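Long-range contacts in sulfur carrier protein CysO (Mycobacterium tuberculosis, PDB 3DWG), which probably serves, in its thiocarboxylated form, as the sulfur donor for CysM-dependent cysteine biosynthesis: residues P13-Q18 with S40-R45; H56-I61 with L87-G92; Y62-D67 with G81-I86. One frame throughout, in Å; residues are numbered along the deposited sequence.

Overall arrangement
Contacts 2 and 3 lie on the same pair of antiparallel strands, 59-63 and 83-88, in the sheet of a ubiquitin-like fold. They touch where I61 packs on V84. Contact 2 is buried and runs on into the C-terminal tail. Contact 3 is only partly buried and reaches the turn at N64, which is exposed. Contact 1, also partly buried, joins a loop to the short helix 42-46. Its centre is about 17 Å from that of contact 2. R45 O meets V59 CG2 and so links these two. Backbone bonds dominate contact 2. Contact 3 adds side-chain bonds, and contact 1 rests on one histidine. Another protein chain reaches contacts 2 and 3.

Contact 1: P13-Q18 with S40-R45; sequences PHTGGQ and SGISER
In this ubiquitin-like (beta-grasp) fold, loop 13-18 between strands 3-6 and 20-23 docks on the start of helix 42-46. H14 carries most of the contact. Its CG is anti to the carbonyl carbon (chi1 -65°), and its CB points at the partner segment. Both ring nitrogens are bonded near the ring plane. H14 ND1 donates to S40 O at 3.3 Å, in a nearly straight bond on a carbonyl lone pair. H14 NE2 accepts from R45 NH1 at 3.0 Å. This pattern puts the proton on ND1, and the nearby guanidinium would tend to disfavour a second one.

R45 is bent at chi2 and chi3. The bends bring NH1 to the ring edge, with the guanidinium and imidazole planes 54° apart, so the groups do not stack. R45 CG packs 3.5 Å from H14 NE2.

I42 covers part of one ring face with its CA, offset toward the rim. Its CB also lies 4.0 Å from H14 CB. The I42 chain is extended, with CG1 anti to the backbone N, and its CD1 meets T15 CG2 at 4.0 Å. I42 also packs on L35 of helix 28-38. G41 N is held by E36 of that helix.

A water donates to H14 O at 3.1 Å and to S40 O at 2.7 Å, so S40 O accepts both this water and H14 ND1.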
loop_
_atom_site.group_PDB
_atom_site.type_symbol
_atom_site.label_atom_id
_atom_site.label_comp_id
_atom_site.label_asym_id
_atom_site.label_seq_id
_atom_site.Cartn_x
_atom_site.Cartn_y
_atom_site.Cartn_z
ATOM N N PRO C 13 23.467 -31.172 6.188
ATOM C CA PRO C 13 24.144 -32.476 6.256
ATOM C C PRO C 13 25.641 -32.365 6.537
ATOM O O PRO C 13 26.264 -33.380 6.908
ATOM C CB PRO C 13 23.966 -33.010 4.841
ATOM C CG PRO C 13 22.650 -32.444 4.416
ATOM C CD PRO C 13 22.806 -31.003 4.879
ATOM N N HIS C 14 26.228 -31.184 6.337
ATOM C CA HIS C 14 27.658 -31.002 6.655
ATOM C C HIS C 14 27.897 -30.658 8.088
ATOM O O HIS C 14 29.030 -30.802 8.595
ATOM C CB HIS C 14 28.274 -29.924 5.765
ATOM C CG HIS C 14 28.285 -30.306 4.335
ATOM N ND1 HIS C 14 29.315 -31.034 3.779
ATOM C CD2 HIS C 14 27.385 -30.098 3.341
ATOM C CE1 HIS C 14 29.044 -31.266 2.506
ATOM N NE2 HIS C 14 27.879 -30.710 2.215
ATOM N N THR C 15 26.861 -30.180 8.758
ATOM C CA THR C 15 26.989 -29.713 10.114
ATOM C C THR C 15 26.241 -30.620 11.094
ATOM O O THR C 15 25.852 -30.164 12.149
ATOM C CB THR C 15 26.472 -28.277 10.267
ATOM O OG1 THR C 15 25.109 -28.202 9.766
ATOM C CG2 THR C 15 27.353 -27.306 9.470
ATOM N N GLY C 16 26.074 -31.892 10.747
ATOM C CA GLY C 16 25.354 -32.817 11.626
ATOM C C GLY C 16 23.922 -32.393 11.893
ATOM O O GLY C 16 23.350 -32.663 12.973
ATOM N N GLY C 17 23.348 -31.695 10.939
ATOM C CA GLY C 17 22.009 -31.170 11.089
ATOM C C GLY C 17 21.814 -29.871 11.830
ATOM O O GLY C 17 20.726 -29.404 11.943
ATOM N N GLN C 18 22.882 -29.267 12.300
ATOM C CA GLN C 18 22.790 -28.080 13.117
ATOM C C GLN C 18 22.522 -26.837 12.257
ATOM O O GLN C 18 23.151 -26.652 11.268
ATOM C CB GLN C 18 24.075 -27.859 13.910
ATOM C CG GLN C 18 24.427 -28.949 14.922
ATOM C CD GLN C 18 25.843 -28.789 15.409
ATOM O OE1 GLN C 18 26.778 -29.342 14.857
ATOM N NE2 GLN C 18 26.001 -28.007 16.409
ATOM N N SER C 40 33.665 -30.931 7.437
ATOM C CA SER C 40 34.291 -31.317 6.196
ATOM C C SER C 40 33.339 -31.239 5.022
ATOM O O SER C 40 32.204 -31.697 5.119
ATOM C CB SER C 40 34.803 -32.764 6.361
ATOM O OG SER C 40 35.662 -33.132 5.300
ATOM N N GLY C 41 33.801 -30.641 3.922
ATOM C CA GLY C 41 33.068 -30.609 2.658
ATOM C C GLY C 41 32.234 -29.346 2.495
ATOM O O GLY C 41 31.697 -29.092 1.406
ATOM N N ILE C 42 32.113 -28.559 3.561
ATOM C CA ILE C 42 31.176 -27.426 3.509
ATOM C C ILE C 42 31.742 -26.350 2.587
ATOM O O ILE C 42 31.014 -25.798 1.806
ATOM C CB ILE C 42 30.734 -26.886 4.917
ATOM C CG1 ILE C 42 29.445 -26.047 4.797
ATOM C CG2 ILE C 42 31.870 -26.119 5.677
ATOM C CD1 ILE C 42 28.824 -25.648 6.113
ATOM N N SER C 43 33.051 -26.082 2.639
ATOM C CA SER C 43 33.579 -24.961 1.844
ATOM C C SER C 43 33.410 -25.159 0.346
ATOM O O SER C 43 33.074 -24.217 -0.367
ATOM C CB SER C 43 35.033 -24.633 2.178
ATOM O OG SER C 43 35.812 -25.776 2.035
ATOM N N GLU C 44 33.605 -26.389 -0.138
ATOM C CA GLU C 44 33.416 -26.678 -1.535
ATOM C C GLU C 44 31.993 -26.357 -2.027
ATOM O O GLU C 44 31.811 -26.005 -3.198
ATOM C CB GLU C 44 33.752 -28.146 -1.823
ATOM N N ARG C 45 31.006 -26.496 -1.139
ATOM C CA ARG C 45 29.618 -26.149 -1.461
ATOM C C ARG C 45 29.362 -24.651 -1.593
ATOM O O ARG C 45 28.426 -24.215 -2.276
ATOM C CB ARG C 45 28.653 -26.708 -0.393
ATOM C CG ARG C 45 28.795 -28.203 -0.041
ATOM C CD ARG C 45 28.257 -29.127 -1.110
ATOM N NE ARG C 45 26.879 -28.794 -1.536
ATOM C CZ ARG C 45 25.749 -29.171 -0.927
ATOM N NH1 ARG C 45 25.766 -29.889 0.204
ATOM N NH2 ARG C 45 24.581 -28.791 -1.443
HETATM O O HOH W 1 30.744 -32.869 7.080
#

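Contact 2: H56-I61 with L87-G92; sequences HRFVNI and LPAVAG
Strands 59-63 and 83-88 form an antiparallel pair of the beta-grasp sheet, and here they part toward the C-terminal tail. N60 and L87 are the hydrogen-bonded pair. N60 N donates to L87 O at 2.8 Å, almost along the C=O axis. L87 N returns the bond to N60 O at 2.9 Å, in the carbonyl plane. V59 and P88 form the next, non-hydrogen-bonded pair.

A89 N then donates to F58 O at 2.9 Å. This bond is more bent (144° at the hydrogen), and the donor sits above the carbonyl plane. P88 CA adds a CA-H...O contact to the same F58 O. A89 O and A91 N are bonded by polar side chains of another protein chain.

Two bonds form within the H56-V59 type I turn. V59 N donates to H56 O, and F58 N donates to H56 ND1 in the imidazole plane. V59 O is taken by R69.

A89 CB touches both F58 CB and CD1. On the face shared with L87, N60 CG is anti to the carbonyl carbon (chi1 -68°). N60 ND2 donates to a water at 2.9 Å, and that water lies 2.7 Å from P88 O.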
loop_
_atom_site.group_PDB
_atom_site.type_symbol
_atom_site.label_atom_id
_atom_site.label_comp_id
_atom_site.label_asym_id
_atom_site.label_seq_id
_atom_site.Cartn_x
_atom_site.Cartn_y
_atom_site.Cartn_z
ATOM N N HIS C 56 30.091 -19.353 -5.027
ATOM C CA HIS C 56 29.160 -19.974 -5.966
ATOM C C HIS C 56 28.154 -18.894 -6.318
ATOM O O HIS C 56 27.722 -18.126 -5.440
ATOM C CB HIS C 56 28.459 -21.134 -5.235
ATOM C CG HIS C 56 27.660 -22.034 -6.102
ATOM N ND1 HIS C 56 26.481 -21.653 -6.714
ATOM C CD2 HIS C 56 27.814 -23.352 -6.363
ATOM C CE1 HIS C 56 25.976 -22.684 -7.363
ATOM N NE2 HIS C 56 26.763 -23.729 -7.164
ATOM N N ARG C 57 27.799 -18.823 -7.602
ATOM C CA ARG C 57 26.835 -17.858 -8.121
ATOM C C ARG C 57 25.505 -17.866 -7.343
ATOM O O ARG C 57 24.780 -16.860 -7.277
ATOM C CB ARG C 57 26.532 -18.211 -9.615
ATOM N N PHE C 58 25.152 -19.034 -6.837
ATOM C CA PHE C 58 23.843 -19.167 -6.173
ATOM C C PHE C 58 23.955 -19.226 -4.659
ATOM O O PHE C 58 23.039 -19.647 -3.988
ATOM C CB PHE C 58 23.038 -20.399 -6.637
ATOM C CG PHE C 58 22.605 -20.336 -8.052
ATOM C CD1 PHE C 58 22.286 -19.109 -8.646
ATOM C CD2 PHE C 58 22.549 -21.498 -8.804
ATOM C CE1 PHE C 58 21.895 -19.055 -10.008
ATOM C CE2 PHE C 58 22.155 -21.435 -10.149
ATOM C CZ PHE C 58 21.838 -20.229 -10.727
ATOM N N VAL C 59 25.079 -18.805 -4.121
ATOM C CA VAL C 59 25.201 -18.675 -2.664
ATOM C C VAL C 59 25.332 -17.213 -2.338
ATOM O O VAL C 59 26.102 -16.481 -2.983
ATOM C CB VAL C 59 26.422 -19.488 -2.131
ATOM C CG1 VAL C 59 26.557 -19.359 -0.613
ATOM C CG2 VAL C 59 26.252 -20.967 -2.426
ATOM N N ASN C 60 24.600 -16.776 -1.315
ATOM C CA ASN C 60 24.707 -15.430 -0.771
ATOM C C ASN C 60 25.162 -15.507 0.655
ATOM O O ASN C 60 24.708 -16.360 1.425
ATOM C CB ASN C 60 23.338 -14.707 -0.836
ATOM C CG ASN C 60 22.921 -14.410 -2.255
ATOM O OD1 ASN C 60 23.756 -14.021 -3.119
ATOM N ND2 ASN C 60 21.611 -14.606 -2.546
ATOM N N ILE C 61 26.122 -14.659 1.001
ATOM C CA ILE C 61 26.578 -14.585 2.383
ATOM C C ILE C 61 26.570 -13.160 2.900
ATOM O O ILE C 61 26.964 -12.212 2.210
ATOM C CB ILE C 61 28.006 -15.213 2.545
ATOM C CG1 ILE C 61 27.973 -16.619 1.929
ATOM C CG2 ILE C 61 28.391 -15.231 4.033
ATOM C CD1 ILE C 61 29.284 -17.509 2.113
ATOM N N LEU C 87 22.827 -18.196 2.629
ATOM C CA LEU C 87 21.495 -18.536 2.032
ATOM C C LEU C 87 21.689 -18.861 0.544
ATOM O O LEU C 87 22.492 -18.194 -0.133
ATOM C CB LEU C 87 20.565 -17.310 2.109
ATOM C CG LEU C 87 20.115 -16.898 3.492
ATOM C CD1 LEU C 87 19.428 -15.560 3.490
ATOM C CD2 LEU C 87 19.179 -18.011 4.063
ATOM N N PRO C 88 20.969 -19.853 0.023
ATOM C CA PRO C 88 20.945 -20.063 -1.427
ATOM C C PRO C 88 20.122 -18.947 -2.084
ATOM O O PRO C 88 19.296 -18.293 -1.422
ATOM C CB PRO C 88 20.142 -21.386 -1.615
ATOM C CG PRO C 88 19.350 -21.478 -0.448
ATOM C CD PRO C 88 19.989 -20.718 0.725
ATOM N N ALA C 89 20.408 -18.735 -3.354
ATOM C CA ALA C 89 19.732 -17.660 -4.121
ATOM C C ALA C 89 18.280 -18.001 -4.442
ATOM O O ALA C 89 18.052 -18.910 -5.182
ATOM C CB ALA C 89 20.452 -17.427 -5.392
ATOM N N VAL C 90 17.372 -17.279 -3.775
ATOM C CA VAL C 90 15.929 -17.397 -4.005
ATOM C C VAL C 90 15.437 -15.960 -4.303
ATOM O O VAL C 90 15.540 -15.041 -3.445
ATOM C CB VAL C 90 15.245 -17.944 -2.766
ATOM C CG1 VAL C 90 13.685 -17.729 -2.851
ATOM C CG2 VAL C 90 15.608 -19.434 -2.557
ATOM N N ALA C 91 14.899 -15.801 -5.503
ATOM C CA ALA C 91 14.303 -14.526 -5.955
ATOM C C ALA C 91 13.209 -14.069 -4.966
ATOM O O ALA C 91 12.325 -14.869 -4.584
ATOM C CB ALA C 91 13.733 -14.696 -7.346
ATOM N N GLY C 92 13.340 -12.827 -4.520
ATOM C CA GLY C 92 12.482 -12.217 -3.467
ATOM C C GLY C 92 12.972 -12.388 -2.025
ATOM O O GLY C 92 12.528 -11.650 -1.117
HETATM O O HOH W 2 19.217 -15.591 -1.207
#

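Contact 3: Y62-D67 with G81-I86; sequences YVNDED and GDSVTI
Strand 83-88 pairs antiparallel with strand 59-63 in the beta-grasp sheet and also bonds strand 3-6. D82 opens the pairing and turns its CB toward the V63-E66 type I' turn. D82 OD1 accepts from N64 ND2 at 2.9 Å in a nearly straight bond. The amide and carboxylate planes are 85° apart, and ND2 comes from above the carboxylate. D82 OD2 accepts from A79 N and also lies beside V63 CG1.

S83 N donates to N64 OD1 at 3.0 Å, and S83 O accepts from N64 N at 2.9 Å. S83 OG meets a water that donates to D65 OD1, also salt-bridged to a basic side chain of another protein chain.

V84 pairs with V63 without hydrogen bonds, and their CG2 methyls meet at 4.3 Å beside I78.

T85 pairs with Y62 through T85 N to Y62 O and Y62 N to T85 O, at 2.9 and 3.0 Å. Y62 CD1 brings the ring edge to T85 O.

N64, in the turn leading from strand 59-63 to strand 66-67, thus has its backbone N, OD1 and ND2 all bonded, which fixes the amide rotation and ties the turn to strand 83-88.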
loop_
_atom_site.group_PDB
_atom_site.type_symbol
_atom_site.label_atom_id
_atom_site.label_comp_id
_atom_site.label_asym_id
_atom_site.label_seq_id
_atom_site.Cartn_x
_atom_site.Cartn_y
_atom_site.Cartn_z
ATOM N N TYR C 62 26.109 -13.005 4.148
ATOM C CA TYR C 62 25.971 -11.709 4.782
ATOM C C TYR C 62 26.685 -11.700 6.147
ATOM O O TYR C 62 26.652 -12.684 6.853
ATOM C CB TYR C 62 24.471 -11.387 4.977
ATOM C CG TYR C 62 23.622 -11.583 3.742
ATOM C CD1 TYR C 62 23.141 -12.836 3.422
ATOM C CD2 TYR C 62 23.311 -10.515 2.905
ATOM C CE1 TYR C 62 22.417 -13.045 2.300
ATOM C CE2 TYR C 62 22.552 -10.718 1.734
ATOM C CZ TYR C 62 22.094 -11.980 1.486
ATOM O OH TYR C 62 21.336 -12.311 0.372
ATOM N N VAL C 63 27.393 -10.613 6.417
ATOM C CA VAL C 63 28.046 -10.418 7.724
ATOM C C VAL C 63 27.268 -9.266 8.339
ATOM O O VAL C 63 27.214 -8.178 7.741
ATOM C CB VAL C 63 29.564 -10.034 7.547
ATOM C CG1 VAL C 63 30.132 -9.598 8.902
ATOM C CG2 VAL C 63 30.344 -11.208 6.966
ATOM N N ASN C 64 26.694 -9.493 9.529
ATOM C CA ASN C 64 25.784 -8.502 10.178
ATOM C C ASN C 64 24.780 -7.879 9.173
ATOM O O ASN C 64 24.605 -6.657 9.078
ATOM C CB ASN C 64 26.525 -7.408 10.896
ATOM C CG ASN C 64 27.385 -7.952 11.997
ATOM O OD1 ASN C 64 27.040 -8.948 12.634
ATOM N ND2 ASN C 64 28.541 -7.326 12.192
ATOM N N ASP C 65 24.221 -8.777 8.372
ATOM C CA ASP C 65 23.182 -8.434 7.404
ATOM C C ASP C 65 23.650 -7.756 6.124
ATOM O O ASP C 65 22.835 -7.461 5.255
ATOM C CB ASP C 65 22.069 -7.624 8.070
ATOM C CG ASP C 65 21.260 -8.478 9.087
ATOM O OD1 ASP C 65 21.285 -9.729 8.966
ATOM O OD2 ASP C 65 20.614 -7.890 9.988
ATOM N N GLU C 66 24.970 -7.588 5.947
ATOM C CA GLU C 66 25.494 -6.944 4.769
ATOM C C GLU C 66 26.126 -7.923 3.805
ATOM O O GLU C 66 26.996 -8.685 4.193
ATOM C CB GLU C 66 26.506 -5.837 5.151
ATOM C CG GLU C 66 25.911 -4.839 6.191
ATOM C CD GLU C 66 26.741 -3.585 6.424
ATOM O OE1 GLU C 66 26.563 -3.012 7.532
ATOM O OE2 GLU C 66 27.565 -3.215 5.513
ATOM N N ASP C 67 25.677 -7.899 2.570
ATOM C CA ASP C 67 26.118 -8.817 1.535
ATOM C C ASP C 67 27.616 -8.643 1.287
ATOM O O ASP C 67 28.041 -7.588 0.903
ATOM C CB ASP C 67 25.335 -8.513 0.251
ATOM C CG ASP C 67 25.572 -9.508 -0.849
ATOM O OD1 ASP C 67 26.637 -10.173 -0.974
ATOM O OD2 ASP C 67 24.702 -9.608 -1.724
ATOM N N GLY C 81 31.567 -11.577 17.975
ATOM C CA GLY C 81 30.162 -11.295 18.146
ATOM C C GLY C 81 29.359 -11.106 16.857
ATOM O O GLY C 81 28.123 -10.977 16.900
ATOM N N ASP C 82 30.046 -11.090 15.715
ATOM C CA ASP C 82 29.319 -10.900 14.440
ATOM C C ASP C 82 28.467 -12.119 14.104
ATOM O O ASP C 82 28.711 -13.222 14.607
ATOM C CB ASP C 82 30.265 -10.643 13.265
ATOM C CG ASP C 82 30.878 -9.276 13.263
ATOM O OD1 ASP C 82 30.528 -8.378 14.052
ATOM O OD2 ASP C 82 31.714 -9.073 12.365
ATOM N N SER C 83 27.435 -11.900 13.276
ATOM C CA SER C 83 26.603 -12.971 12.733
ATOM C C SER C 83 26.995 -13.109 11.277
ATOM O O SER C 83 27.217 -12.095 10.574
ATOM C CB SER C 83 25.126 -12.553 12.712
ATOM O OG SER C 83 24.949 -11.420 11.843
ATOM N N VAL C 84 27.051 -14.347 10.854
ATOM C CA VAL C 84 27.245 -14.660 9.456
ATOM C C VAL C 84 26.056 -15.501 8.972
ATOM O O VAL C 84 25.684 -16.507 9.625
ATOM C CB VAL C 84 28.590 -15.461 9.197
ATOM C CG1 VAL C 84 28.654 -15.899 7.767
ATOM C CG2 VAL C 84 29.785 -14.566 9.570
ATOM N N THR C 85 25.424 -15.076 7.857
ATOM C CA THR C 85 24.226 -15.762 7.339
ATOM C C THR C 85 24.504 -16.310 5.942
ATOM O O THR C 85 24.924 -15.553 5.070
ATOM C CB THR C 85 23.072 -14.738 7.250
ATOM O OG1 THR C 85 22.905 -14.096 8.524
ATOM C CG2 THR C 85 21.759 -15.437 6.776
ATOM N N ILE C 86 24.271 -17.588 5.720
ATOM C CA ILE C 86 24.468 -18.201 4.429
ATOM C C ILE C 86 23.104 -18.606 3.855
ATOM O O ILE C 86 22.351 -19.308 4.537
ATOM C CB ILE C 86 25.374 -19.504 4.590
ATOM C CG1 ILE C 86 26.707 -19.065 5.223
ATOM C CG2 ILE C 86 25.553 -20.202 3.289
ATOM C CD1 ILE C 86 27.595 -20.276 5.495
HETATM O O HOH W 3 24.283 -11.726 9.080
HETATM O O HOH W 4 22.435 -11.276 11.071
#